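Local coordinates for protein putative dioxygenase (1H-3-hydroxy-4-oxoquinaldine 2,4-dioxygenase) (Mycobacteroides abscessus subsp. abscessus, PDB 6RA3) that cleaves the ring of the Pseudomonas quinolone signal with dioxygen, releasing N-octanoylanthranilate and carbon monoxide, on an alpha/beta-hydrolase fold, at residues A[129-132]-A[133-137]; A[160-163]-A[164-168]; A[197-200]-A[201-204]; A[227-230]-A[231-234]. All coordinates share one frame; numbering follows the deposited sequence.

Contact 1: A[129-132]-A[133-137]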
ATOM      1  N   ARG A 129      37.043   9.630  13.137  1.00 55.00           N
ATOM      2  CA  ARG A 129      37.624   8.401  12.615  1.00 58.30           C
ATOM      3  C   ARG A 129      36.858   7.169  13.071  1.00 55.53           C
ATOM      4  O   ARG A 129      36.959   6.124  12.423  1.00 55.77           O
ATOM      5  CB  ARG A 129      39.092   8.276  13.022  1.00 60.60           C
ATOM      6  CG  ARG A 129      39.973   9.410  12.529  1.00 58.48           C
ATOM      7  CD  ARG A 129      39.977   9.500  11.018  1.00 59.75           C
ATOM      8  NE  ARG A 129      40.422   8.259  10.391  1.00 57.70           N
ATOM      9  CZ  ARG A 129      40.275   7.986   9.098  1.00 60.22           C
ATOM     10  NH1 ARG A 129      39.677   8.868   8.294  1.00 57.16           N
ATOM     11  NH2 ARG A 129      40.707   6.826   8.606  1.00 57.29           N
ATOM     12  N   GLU A 130      36.118   7.260  14.174  1.00 50.82           N
ATOM     13  CA  GLU A 130      35.241   6.162  14.556  1.00 58.48           C
ATOM     14  C   GLU A 130      34.121   5.991  13.534  1.00 58.98           C
ATOM     15  O   GLU A 130      33.792   4.870  13.141  1.00 52.64           O
ATOM     16  CB  GLU A 130      34.668   6.418  15.952  1.00 58.06           C
ATOM     17  CG  GLU A 130      34.873   5.282  16.929  1.00 73.51           C
ATOM     18  CD  GLU A 130      33.914   5.352  18.102  1.00 87.31           C
ATOM     19  OE1 GLU A 130      32.737   5.707  17.866  1.00 58.19           O
ATOM     20  OE2 GLU A 130      34.333   5.052  19.249  1.00 69.00           O
ATOM     21  N   PHE A 131      33.532   7.103  13.092  1.00 54.48           N
ATOM     22  CA  PHE A 131      32.498   7.063  12.064  1.00 52.40           C
ATOM     23  C   PHE A 131      33.039   6.468  10.771  1.00 52.29           C
ATOM     24  O   PHE A 131      32.426   5.554  10.203  1.00 48.09           O
ATOM     25  CB  PHE A 131      31.956   8.479  11.833  1.00 49.69           C
ATOM     26  CG  PHE A 131      30.714   8.555  10.972  1.00 37.34           C
ATOM     27  CD1 PHE A 131      29.571   7.822  11.283  1.00 40.18           C
ATOM     28  CD2 PHE A 131      30.676   9.419   9.896  1.00 42.31           C
ATOM     29  CE1 PHE A 131      28.430   7.934  10.513  1.00 37.56           C
ATOM     30  CE2 PHE A 131      29.528   9.526   9.105  1.00 44.16           C
ATOM     31  CZ  PHE A 131      28.413   8.783   9.425  1.00 40.19           C
ATOM     32  N   VAL A 132      34.189   6.976  10.287  1.00 46.53           N
ATOM     33  CA  VAL A 132      34.784   6.455   9.056  1.00 51.88           C
ATOM     34  C   VAL A 132      35.079   4.968   9.202  1.00 50.69           C
ATOM     35  O   VAL A 132      34.942   4.199   8.238  1.00 43.24           O
ATOM     36  CB  VAL A 132      36.053   7.243   8.669  1.00 47.25           C
ATOM     37  CG1 VAL A 132      36.728   6.587   7.454  1.00 46.84           C
ATOM     38  CG2 VAL A 132      35.709   8.691   8.348  1.00 43.78           C
ATOM     39  N   ALA A 133      35.449   4.542  10.417  1.00 55.21           N
ATOM     40  CA  ALA A 133      35.679   3.127  10.702  1.00 59.29           C
ATOM     41  C   ALA A 133      34.414   2.297  10.489  1.00 47.22           C
ATOM     42  O   ALA A 133      34.482   1.186   9.955  1.00 39.73           O
ATOM     43  CB  ALA A 133      36.176   2.960  12.142  1.00 60.06           C
ATOM     44  N   ALA A 134      33.254   2.809  10.921  1.00 43.65           N
ATOM     45  CA  ALA A 134      31.998   2.085  10.726  1.00 46.64           C
ATOM     46  C   ALA A 134      31.512   2.167   9.283  1.00 44.47           C
ATOM     47  O   ALA A 134      30.925   1.207   8.783  1.00 43.45           O
ATOM     48  CB  ALA A 134      30.914   2.606  11.667  1.00 41.00           C
ATOM     49  N   LEU A 135      31.743   3.302   8.609  1.00 39.04           N
ATOM     50  CA  LEU A 135      31.397   3.432   7.199  1.00 42.69           C
ATOM     51  C   LEU A 135      32.081   2.365   6.349  1.00 46.45           C
ATOM     52  O   LEU A 135      31.596   2.026   5.259  1.00 38.04           O
ATOM     53  CB  LEU A 135      31.781   4.820   6.687  1.00 35.20           C
ATOM     54  CG  LEU A 135      31.017   6.063   7.166  1.00 46.93           C
ATOM     55  CD1 LEU A 135      31.565   7.336   6.514  1.00 44.74           C
ATOM     56  CD2 LEU A 135      29.508   5.953   6.887  1.00 44.57           C
ATOM     57  N   HIS A 136      33.230   1.861   6.804  1.00 48.48           N
ATOM     58  CA  HIS A 136      33.930   0.778   6.130  1.00 42.32           C
ATOM     59  C   HIS A 136      33.427  -0.578   6.594  1.00 38.43           C
ATOM     60  O   HIS A 136      33.318  -1.511   5.792  1.00 40.83           O
ATOM     61  CB  HIS A 136      35.440   0.911   6.374  1.00 47.65           C
ATOM     62  CG  HIS A 136      36.049   2.123   5.734  1.00 47.61           C
ATOM     63  ND1 HIS A 136      37.228   2.689   6.173  1.00 63.27           N
ATOM     64  CD2 HIS A 136      35.635   2.879   4.691  1.00 44.25           C
ATOM     65  CE1 HIS A 136      37.515   3.740   5.423  1.00 61.62           C
ATOM     66  NE2 HIS A 136      36.564   3.876   4.516  1.00 52.66           N
ATOM     67  N   GLY A 137      33.087  -0.699   7.876  1.00 39.79           N
ATOM     68  CA  GLY A 137      32.570  -1.959   8.379  1.00 43.04           C
ATOM     69  C   GLY A 137      31.280  -2.379   7.694  1.00 40.32           C
ATOM     70  O   GLY A 137      31.041  -3.565   7.477  1.00 41.19           O
TER
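Phe131 O receives the N-H of Leu135 in the shortest polar bond of this helical turn, 2.8 Å from Leu135 N to Phe131 O and fairly straight at 162°. The same two residues also meet through their side chains. Phe131 holds CG anti to its own N (chi1 -170°), which swings the ring along the helix so that one face looks at the residue four places on. Leu135 CG sits over the centre of that face, 4.3 Å from the ring centroid, in a CH-pi contact, while its two methyls spread toward the rim: CD2 lies 4.0 Å from Phe131 CZ, and CD1 comes equally near Phe131 CE2. A branched aliphatic chain suits this place, since the CG branch can sit over the ring centre while its methyls reach the rim.

Elsewhere round the helix, Val132 and His136 lie side by side and point the same way. Val132 CG1 is 3.6 Å from His136 CE1, and Val132 O stands 3.4 Å above the imidazole plane, toward its rim, while also accepting the backbone N-H of His136. The imidazole is tied at its far end as well, where NE2 is hydrogen-bonded to Asp188 of helix 177-194. The same helix receives Phe131 and Leu135 on Ile187.

Beyond Leu135, the Phe131 ring meets the imidazole of His97 at about 20° between planes. His97 is assigned to substrate binding, so this i to i+4 aromatic-aliphatic pair is consistent with a second-shell element of the active site in an alpha/beta-hydrolase fold.

Contact 2: A[160-163]-A[164-168]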
ATOM      1  N   THR A 160      13.765   5.272  25.315  1.00 48.89           N
ATOM      2  CA  THR A 160      12.530   4.493  25.428  1.00 54.14           C
ATOM      3  C   THR A 160      11.407   5.063  24.558  1.00 47.66           C
ATOM      4  O   THR A 160      10.258   4.615  24.666  1.00 47.33           O
ATOM      5  CB  THR A 160      12.051   4.378  26.894  1.00 50.10           C
ATOM      6  OG1 THR A 160      11.817   5.679  27.453  1.00 55.21           O
ATOM      7  CG2 THR A 160      13.069   3.630  27.755  1.00 48.21           C
ATOM      8  N   ASN A 161      11.707   6.033  23.694  1.00 49.99           N
ATOM      9  CA  ASN A 161      10.707   6.601  22.793  1.00 53.04           C
ATOM     10  C   ASN A 161      10.150   5.540  21.834  1.00 52.49           C
ATOM     11  O   ASN A 161      10.870   5.026  20.973  1.00 50.24           O
ATOM     12  CB  ASN A 161      11.325   7.770  22.021  1.00 52.96           C
ATOM     13  CG  ASN A 161      10.355   8.414  21.078  1.00 57.80           C
ATOM     14  OD1 ASN A 161      10.040   7.854  20.028  1.00 57.15           O
ATOM     15  ND2 ASN A 161       9.882   9.604  21.429  1.00 58.77           N
ATOM     16  N   GLN A 162       8.863   5.207  21.970  1.00 55.99           N
ATOM     17  CA  GLN A 162       8.287   4.105  21.196  1.00 52.38           C
ATOM     18  C   GLN A 162       8.309   4.388  19.695  1.00 51.51           C
ATOM     19  O   GLN A 162       8.522   3.465  18.902  1.00 51.48           O
ATOM     20  CB  GLN A 162       6.859   3.825  21.681  1.00 51.63           C
ATOM     21  CG  GLN A 162       6.317   2.429  21.364  1.00 55.66           C
ATOM     22  CD  GLN A 162       7.126   1.315  22.020  1.00 82.28           C
ATOM     23  OE1 GLN A 162       8.113   1.574  22.717  1.00 70.17           O
ATOM     24  NE2 GLN A 162       6.709   0.068  21.799  1.00 94.18           N
ATOM     25  N   ALA A 163       8.119   5.647  19.285  1.00 48.67           N
ATOM     26  CA  ALA A 163       8.212   5.991  17.866  1.00 52.71           C
ATOM     27  C   ALA A 163       9.594   5.661  17.304  1.00 50.94           C
ATOM     28  O   ALA A 163       9.708   5.048  16.236  1.00 42.91           O
ATOM     29  CB  ALA A 163       7.888   7.478  17.650  1.00 44.40           C
ATOM     30  N   VAL A 164      10.654   6.088  17.994  1.00 49.22           N
ATOM     31  CA  VAL A 164      12.011   5.850  17.502  1.00 59.57           C
ATOM     32  C   VAL A 164      12.333   4.357  17.540  1.00 53.04           C
ATOM     33  O   VAL A 164      12.834   3.790  16.563  1.00 41.14           O
ATOM     34  CB  VAL A 164      13.037   6.677  18.302  1.00 59.76           C
ATOM     35  CG1 VAL A 164      14.473   6.358  17.862  1.00 64.38           C
ATOM     36  CG2 VAL A 164      12.795   8.147  18.101  1.00 59.94           C
ATOM     37  N   LEU A 165      12.026   3.694  18.656  1.00 48.27           N
ATOM     38  CA  LEU A 165      12.247   2.258  18.748  1.00 50.39           C
ATOM     39  C   LEU A 165      11.508   1.511  17.647  1.00 50.17           C
ATOM     40  O   LEU A 165      12.105   0.693  16.941  1.00 45.03           O
ATOM     41  CB  LEU A 165      11.809   1.740  20.113  1.00 47.15           C
ATOM     42  CG  LEU A 165      12.712   2.113  21.283  1.00 44.18           C
ATOM     43  CD1 LEU A 165      12.136   1.516  22.532  1.00 43.95           C
ATOM     44  CD2 LEU A 165      14.156   1.651  21.056  1.00 46.55           C
ATOM     45  N   ASP A 166      10.199   1.761  17.503  1.00 46.20           N
ATOM     46  CA  ASP A 166       9.416   1.048  16.500  1.00 43.56           C
ATOM     47  C   ASP A 166       9.968   1.289  15.099  1.00 43.04           C
ATOM     48  O   ASP A 166      10.039   0.360  14.285  1.00 47.07           O
ATOM     49  CB  ASP A 166       7.944   1.462  16.584  1.00 46.29           C
ATOM     50  CG  ASP A 166       7.188   0.724  17.682  1.00 50.78           C
ATOM     51  OD1 ASP A 166       7.763  -0.177  18.323  1.00 47.94           O
ATOM     52  OD2 ASP A 166       6.010   1.043  17.908  1.00 47.74           O
ATOM     53  N   HIS A 167      10.393   2.519  14.805  1.00 42.03           N
ATOM     54  CA  HIS A 167      10.884   2.843  13.469  1.00 40.37           C
ATOM     55  C   HIS A 167      12.169   2.089  13.147  1.00 48.36           C
ATOM     56  O   HIS A 167      12.359   1.617  12.016  1.00 43.76           O
ATOM     57  CB  HIS A 167      11.117   4.332  13.372  1.00 38.58           C
ATOM     58  CG  HIS A 167      11.733   4.768  12.085  1.00 37.97           C
ATOM     59  ND1 HIS A 167      10.991   4.993  10.945  1.00 40.24           N
ATOM     60  CD2 HIS A 167      13.013   5.058  11.765  1.00 35.16           C
ATOM     61  CE1 HIS A 167      11.798   5.370   9.970  1.00 41.89           C
ATOM     62  NE2 HIS A 167      13.028   5.427  10.447  1.00 37.97           N
ATOM     63  N   VAL A 168      13.064   1.973  14.129  1.00 44.71           N
ATOM     64  CA  VAL A 168      14.345   1.305  13.918  1.00 51.90           C
ATOM     65  C   VAL A 168      14.172  -0.215  13.881  1.00 46.45           C
ATOM     66  O   VAL A 168      14.748  -0.892  13.017  1.00 41.68           O
ATOM     67  CB  VAL A 168      15.333   1.739  15.021  1.00 49.94           C
ATOM     68  CG1 VAL A 168      16.623   0.937  14.928  1.00 53.39           C
ATOM     69  CG2 VAL A 168      15.621   3.210  14.909  1.00 42.36           C
TER
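Asn161 is the N-cap of helix 162-170 and takes the N-H of Val164, and this first turn divides into a closely packed side and a looser, more exposed one. On the packed side the Asn161 amide oxygen replaces the carbonyl that a preceding turn would have offered: Val164 N donates to Asn161 OD1 over 2.8 Å, in the plane of the amide carbonyl. CG anti to the backbone N (chi1 -180°) folds the short side chain over the helix start, a reach for which asparagine is well sized. OD1 also rests 3.4 Å from Val164 CG2, the two side chains crossing at about a right angle. Asn161 uses its main chain too, with Leu165 N pointing almost straight at Asn161 O (176°). Buried Val164 and His167 face inward against helix 248-251, and His167 NE2 is hydrogen-bonded to His33.

The other side is loosely knit. Gln162 bends at chi2 so that its amide turns back over the helix, yet Gln162 NE2 stays 3.6 Å from Asp166 OD1, with amide and carboxylate planes 67° apart. Asp166 OD1 also forms a long, weak ion pair with Arg169. Asp166 lies near the N-terminal end of the helix, where a negative charge would probably be favoured by the helix dipole. Leu165 spans the two sides: it leans on Leu156 of helix 144-156, while its CD1 lies 4.0 Å from Gln162 OE1.

Contact 3: A[197-200]-A[201-204]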
ATOM      1  N   PRO A 197      30.080  19.149   6.140  1.00 41.90           N
ATOM      2  CA  PRO A 197      28.902  19.815   5.540  1.00 47.45           C
ATOM      3  C   PRO A 197      28.957  21.342   5.626  1.00 46.82           C
ATOM      4  O   PRO A 197      28.447  22.035   4.732  1.00 41.44           O
ATOM      5  CB  PRO A 197      27.730  19.250   6.354  1.00 48.78           C
ATOM      6  CG  PRO A 197      28.289  18.136   7.201  1.00 49.24           C
ATOM      7  CD  PRO A 197      29.744  18.425   7.378  1.00 46.48           C
ATOM      8  N   MET A 198      29.567  21.892   6.680  1.00 52.49           N
ATOM      9  CA  MET A 198      29.694  23.346   6.780  1.00 50.96           C
ATOM     10  C   MET A 198      30.547  23.901   5.650  1.00 54.68           C
ATOM     11  O   MET A 198      30.212  24.937   5.056  1.00 50.63           O
ATOM     12  CB  MET A 198      30.274  23.724   8.130  1.00 45.11           C
ATOM     13  CG  MET A 198      29.294  23.494   9.273  1.00 49.08           C
ATOM     14  SD  MET A 198      29.956  23.935  10.883  1.00 44.36           S
ATOM     15  CE  MET A 198      28.488  24.171  11.909  1.00 44.91           C
ATOM     16  N   ARG A 199      31.645  23.216   5.320  1.00 53.89           N
ATOM     17  CA  ARG A 199      32.435  23.630   4.170  1.00 57.79           C
ATOM     18  C   ARG A 199      31.636  23.473   2.883  1.00 54.28           C
ATOM     19  O   ARG A 199      31.705  24.330   1.987  1.00 47.93           O
ATOM     20  CB  ARG A 199      33.749  22.840   4.124  1.00 60.72           C
ATOM     21  CG  ARG A 199      34.758  23.314   5.179  1.00 63.66           C
ATOM     22  CD  ARG A 199      36.035  22.479   5.206  1.00 75.86           C
ATOM     23  NE  ARG A 199      36.829  22.607   3.980  1.00 86.28           N
ATOM     24  CZ  ARG A 199      37.562  23.675   3.656  1.00 92.17           C
ATOM     25  NH1 ARG A 199      37.600  24.734   4.459  1.00 99.45           N
ATOM     26  NH2 ARG A 199      38.250  23.693   2.519  1.00 96.05           N
ATOM     27  N   ARG A 200      30.843  22.401   2.775  1.00 54.52           N
ATOM     28  CA  ARG A 200      29.951  22.297   1.624  1.00 48.23           C
ATOM     29  C   ARG A 200      29.024  23.514   1.563  1.00 44.48           C
ATOM     30  O   ARG A 200      28.842  24.114   0.493  1.00 40.14           O
ATOM     31  CB  ARG A 200      29.157  20.982   1.668  1.00 42.64           C
ATOM     32  CG  ARG A 200      28.611  20.539   0.288  1.00 42.36           C
ATOM     33  CD  ARG A 200      27.343  21.304  -0.157  1.00 41.12           C
ATOM     34  NE  ARG A 200      27.014  21.060  -1.568  1.00 38.78           N
ATOM     35  CZ  ARG A 200      27.307  21.883  -2.573  1.00 44.32           C
ATOM     36  NH1 ARG A 200      27.918  23.039  -2.341  1.00 39.19           N
ATOM     37  NH2 ARG A 200      26.986  21.547  -3.819  1.00 44.51           N
ATOM     38  N   MET A 201      28.469  23.924   2.712  1.00 40.72           N
ATOM     39  CA  MET A 201      27.553  25.077   2.737  1.00 49.83           C
ATOM     40  C   MET A 201      28.237  26.376   2.304  1.00 53.82           C
ATOM     41  O   MET A 201      27.635  27.192   1.585  1.00 44.18           O
ATOM     42  CB  MET A 201      26.963  25.256   4.129  1.00 48.67           C
ATOM     43  CG  MET A 201      26.059  24.122   4.550  1.00 47.43           C
ATOM     44  SD  MET A 201      25.200  24.476   6.058  1.00 48.49           S
ATOM     45  CE  MET A 201      25.752  23.314   7.280  1.00 42.08           C
ATOM     46  N   GLU A 202      29.481  26.604   2.759  1.00 53.38           N
ATOM     47  CA  GLU A 202      30.194  27.819   2.379  1.00 47.81           C
ATOM     48  C   GLU A 202      30.524  27.839   0.895  1.00 51.48           C
ATOM     49  O   GLU A 202      30.748  28.919   0.330  1.00 47.92           O
ATOM     50  CB  GLU A 202      31.474  27.975   3.205  1.00 50.09           C
ATOM     51  CG  GLU A 202      31.258  27.977   4.726  1.00 55.07           C
ATOM     52  CD  GLU A 202      32.552  28.231   5.512  1.00 64.73           C
ATOM     53  OE1 GLU A 202      33.025  29.386   5.523  1.00 77.36           O
ATOM     54  OE2 GLU A 202      33.095  27.277   6.119  1.00 66.30           O
ATOM     55  N   ALA A 203      30.538  26.678   0.243  1.00 47.99           N
ATOM     56  CA  ALA A 203      30.753  26.627  -1.194  1.00 45.77           C
ATOM     57  C   ALA A 203      29.493  26.931  -2.005  1.00 47.27           C
ATOM     58  O   ALA A 203      29.559  26.936  -3.242  1.00 45.25           O
ATOM     59  CB  ALA A 203      31.299  25.254  -1.575  1.00 45.37           C
ATOM     60  N   LEU A 204      28.353  27.189  -1.358  1.00 54.67           N
ATOM     61  CA  LEU A 204      27.115  27.454  -2.091  1.00 46.25           C
ATOM     62  C   LEU A 204      27.197  28.792  -2.802  1.00 46.10           C
ATOM     63  O   LEU A 204      27.520  29.811  -2.182  1.00 53.38           O
ATOM     64  CB  LEU A 204      25.918  27.445  -1.137  1.00 50.01           C
ATOM     65  CG  LEU A 204      25.485  26.074  -0.619  1.00 53.15           C
ATOM     66  CD1 LEU A 204      24.584  26.216   0.589  1.00 44.15           C
ATOM     67  CD2 LEU A 204      24.816  25.263  -1.738  1.00 47.33           C
TER
HETATM   68  O   HOH W   1      28.493  24.500  -4.300  1.00 42.79           O
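Arg200 and Ala203 are linked through a water, which donates to Ala203 O at 2.9 Å. The water lies in the guanidinium plane but suspiciously close to Arg200 NH1, so the detail of that bond is doubtful. Charge pairing extends outward from the same group: NH2 forms salt bridges with Glu104 and Asp107 of helix 99-109, and Trp194 adds a cation-pi contact. Arginine fits this buried position because its N-H groups serve the carboxylates while its charged plane meets the Trp194 ring.

Among the backbone bonds, Met201 N to Pro197 O is the shortest at 2.8 Å, and Glu202 N to Met198 O follows at 2.9 Å. Ala203 N divides its hydrogen between Arg199 O and, weakly, Arg200 O, as the helix gives way to loop. Proline is well placed in the first turn, where its missing N-H costs no helical bond.

Packing contacts complete the turn. Leu204 CD2 lies over one face of the Arg200 guanidinium, 3.9 Å from NH1, the two side chains crossing at about a right angle. The methionines make the apolar pair: Met201 bends at chi3 (-116°), which brings its CE back to 4.1 Å from Met198 CG; these flexible thioether chains adapt to a packed interior and both touch Met124. The whole is a short helix packed against helices 99-109 and 221-232 of the alpha/beta-hydrolase fold.

Contact 4: A[227-230]-A[231-234]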
ATOM      1  N   ASP A 227      27.517  28.331  16.663  1.00 55.78           N
ATOM      2  CA  ASP A 227      27.592  29.759  16.989  1.00 54.81           C
ATOM      3  C   ASP A 227      28.578  30.462  16.080  1.00 53.78           C
ATOM      4  O   ASP A 227      28.274  31.489  15.468  1.00 47.34           O
ATOM      5  CB  ASP A 227      28.026  29.948  18.444  1.00 62.96           C
ATOM      6  CG  ASP A 227      27.021  29.409  19.424  1.00 64.49           C
ATOM      7  OD1 ASP A 227      25.818  29.505  19.100  1.00 71.62           O
ATOM      8  OD2 ASP A 227      27.412  28.906  20.507  1.00 54.75           O
ATOM      9  N   ASP A 228      29.786  29.902  16.017  1.00 54.27           N
ATOM     10  CA  ASP A 228      30.851  30.405  15.165  1.00 54.92           C
ATOM     11  C   ASP A 228      30.401  30.469  13.716  1.00 54.43           C
ATOM     12  O   ASP A 228      30.583  31.485  13.035  1.00 52.30           O
ATOM     13  CB  ASP A 228      32.061  29.479  15.337  1.00 60.91           C
ATOM     14  CG  ASP A 228      33.342  30.054  14.783  1.00 63.32           C
ATOM     15  OD1 ASP A 228      33.353  30.544  13.624  1.00 75.93           O
ATOM     16  OD2 ASP A 228      34.353  29.988  15.524  1.00 72.46           O
ATOM     17  N   PHE A 229      29.811  29.378  13.221  1.00 58.81           N
ATOM     18  CA  PHE A 229      29.316  29.374  11.850  1.00 55.81           C
ATOM     19  C   PHE A 229      28.157  30.356  11.698  1.00 46.03           C
ATOM     20  O   PHE A 229      28.096  31.112  10.722  1.00 42.20           O
ATOM     21  CB  PHE A 229      28.904  27.947  11.455  1.00 52.59           C
ATOM     22  CG  PHE A 229      28.874  27.723   9.974  1.00 53.59           C
ATOM     23  CD1 PHE A 229      30.046  27.492   9.270  1.00 55.23           C
ATOM     24  CD2 PHE A 229      27.677  27.761   9.280  1.00 54.56           C
ATOM     25  CE1 PHE A 229      30.031  27.308   7.899  1.00 57.06           C
ATOM     26  CE2 PHE A 229      27.646  27.576   7.920  1.00 53.43           C
ATOM     27  CZ  PHE A 229      28.829  27.346   7.219  1.00 60.97           C
ATOM     28  N   ALA A 230      27.261  30.396  12.687  1.00 40.45           N
ATOM     29  CA  ALA A 230      26.101  31.284  12.611  1.00 49.87           C
ATOM     30  C   ALA A 230      26.506  32.754  12.688  1.00 51.62           C
ATOM     31  O   ALA A 230      25.871  33.604  12.051  1.00 46.43           O
ATOM     32  CB  ALA A 230      25.108  30.947  13.726  1.00 48.66           C
ATOM     33  N   ALA A 231      27.561  33.069  13.458  1.00 53.34           N
ATOM     34  CA  ALA A 231      28.066  34.441  13.523  1.00 46.74           C
ATOM     35  C   ALA A 231      28.699  34.890  12.212  1.00 47.39           C
ATOM     36  O   ALA A 231      28.610  36.073  11.864  1.00 47.93           O
ATOM     37  CB  ALA A 231      29.065  34.559  14.662  1.00 43.89           C
ATOM     38  N   ARG A 232      29.330  33.973  11.467  1.00 46.59           N
ATOM     39  CA  ARG A 232      29.952  34.319  10.188  1.00 52.10           C
ATOM     40  C   ARG A 232      28.932  34.508   9.074  1.00 54.80           C
ATOM     41  O   ARG A 232      29.190  35.243   8.113  1.00 53.33           O
ATOM     42  CB  ARG A 232      30.924  33.219   9.749  1.00 59.01           C
ATOM     43  CG  ARG A 232      32.316  33.248  10.345  1.00 62.45           C
ATOM     44  CD  ARG A 232      33.131  32.048   9.818  1.00 75.47           C
ATOM     45  NE  ARG A 232      32.935  30.832  10.624  1.00 83.33           N
ATOM     46  CZ  ARG A 232      33.114  29.582  10.188  1.00 80.68           C
ATOM     47  NH1 ARG A 232      33.479  29.347   8.926  1.00 77.11           N
ATOM     48  NH2 ARG A 232      32.910  28.554  11.017  1.00 69.37           N
ATOM     49  N   HIS A 233      27.803  33.814   9.154  1.00 59.99           N
ATOM     50  CA  HIS A 233      26.895  33.652   8.018  1.00 59.74           C
ATOM     51  C   HIS A 233      25.479  33.971   8.477  1.00 54.49           C
ATOM     52  O   HIS A 233      24.891  33.172   9.237  1.00 46.09           O
ATOM     53  CB  HIS A 233      26.961  32.234   7.452  1.00 57.29           C
ATOM     54  CG  HIS A 233      28.300  31.865   6.880  1.00 62.01           C
ATOM     55  ND1 HIS A 233      29.194  31.056   7.547  1.00 54.72           N
ATOM     56  CD2 HIS A 233      28.890  32.193   5.707  1.00 62.10           C
ATOM     57  CE1 HIS A 233      30.279  30.900   6.810  1.00 55.76           C
ATOM     58  NE2 HIS A 233      30.117  31.574   5.685  1.00 54.60           N
ATOM     59  N   PRO A 234      24.916  35.116   8.076  1.00 58.84           N
ATOM     60  CA  PRO A 234      23.527  35.423   8.461  1.00 56.56           C
ATOM     61  C   PRO A 234      22.530  34.345   8.064  1.00 51.97           C
ATOM     62  O   PRO A 234      21.560  34.129   8.795  1.00 47.52           O
ATOM     63  CB  PRO A 234      23.246  36.746   7.726  1.00 51.74           C
ATOM     64  CG  PRO A 234      24.597  37.379   7.567  1.00 54.56           C
ATOM     65  CD  PRO A 234      25.533  36.218   7.312  1.00 54.93           C
TER
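Asp228 and Arg232, one helical turn apart, form a salt bridge in which Asp228 OD1 is 3.0 Å from Arg232 NE; a weak second bond to the same oxygen comes from NH2 at 3.3 Å. A single oxygen takes both donors, and the carboxylate and guanidinium planes stand 85° apart, unlike a flat two-oxygen pairing. Phe229 CD1 lies over the guanidinium face, 3.5 Å from Arg232 NH2, while that nitrogen sits at the edge of the phenyl ring.

One face of the Phe229 ring belongs to His233. Its ND1 is 3.6 Å above the centre of that face, and the planes meet at 39°. His233 ND1 also donates weakly to Phe229 O, and this weak bond may help to fix the imidazole's rotation.

Farther out, the bend of Arg232 at chi3 (-87°) turns the guanidinium back toward Asp228. Phe229 is the buried residue, set edge-to-face against Phe236 of the next strand and touching Met198 and Glu202; His233 meets Trp235 where the chain leaves the helix. The exposed ion pair thus lies beside a buried phenyl that packs on Phe236 of strand 236-240, and its strength would probably be tempered by solvent.

Overall arrangement
From the N terminus onward the four contacts follow in series: each is local to one helix or its end, none encloses a long loop, and none nests in or crosses another. Contact 1 lies on helix 129-137, which follows strand 116-120, and packs on helix 177-194. Contact 2 starts helix 162-170 and packs on helices 144-156 and 248-251. Contact 3 closes helix 197-202 just before strand 209-214, and contact 4 ends helix 221-232, the crossover to the outermost strand 236-240. Only contacts 3 and 4 touch, where Glu202 packs on Phe229 and His233 and forms a long, weak ion pair with Arg232. Contacts 2 and 3 stand on opposite sides of the chain's centre.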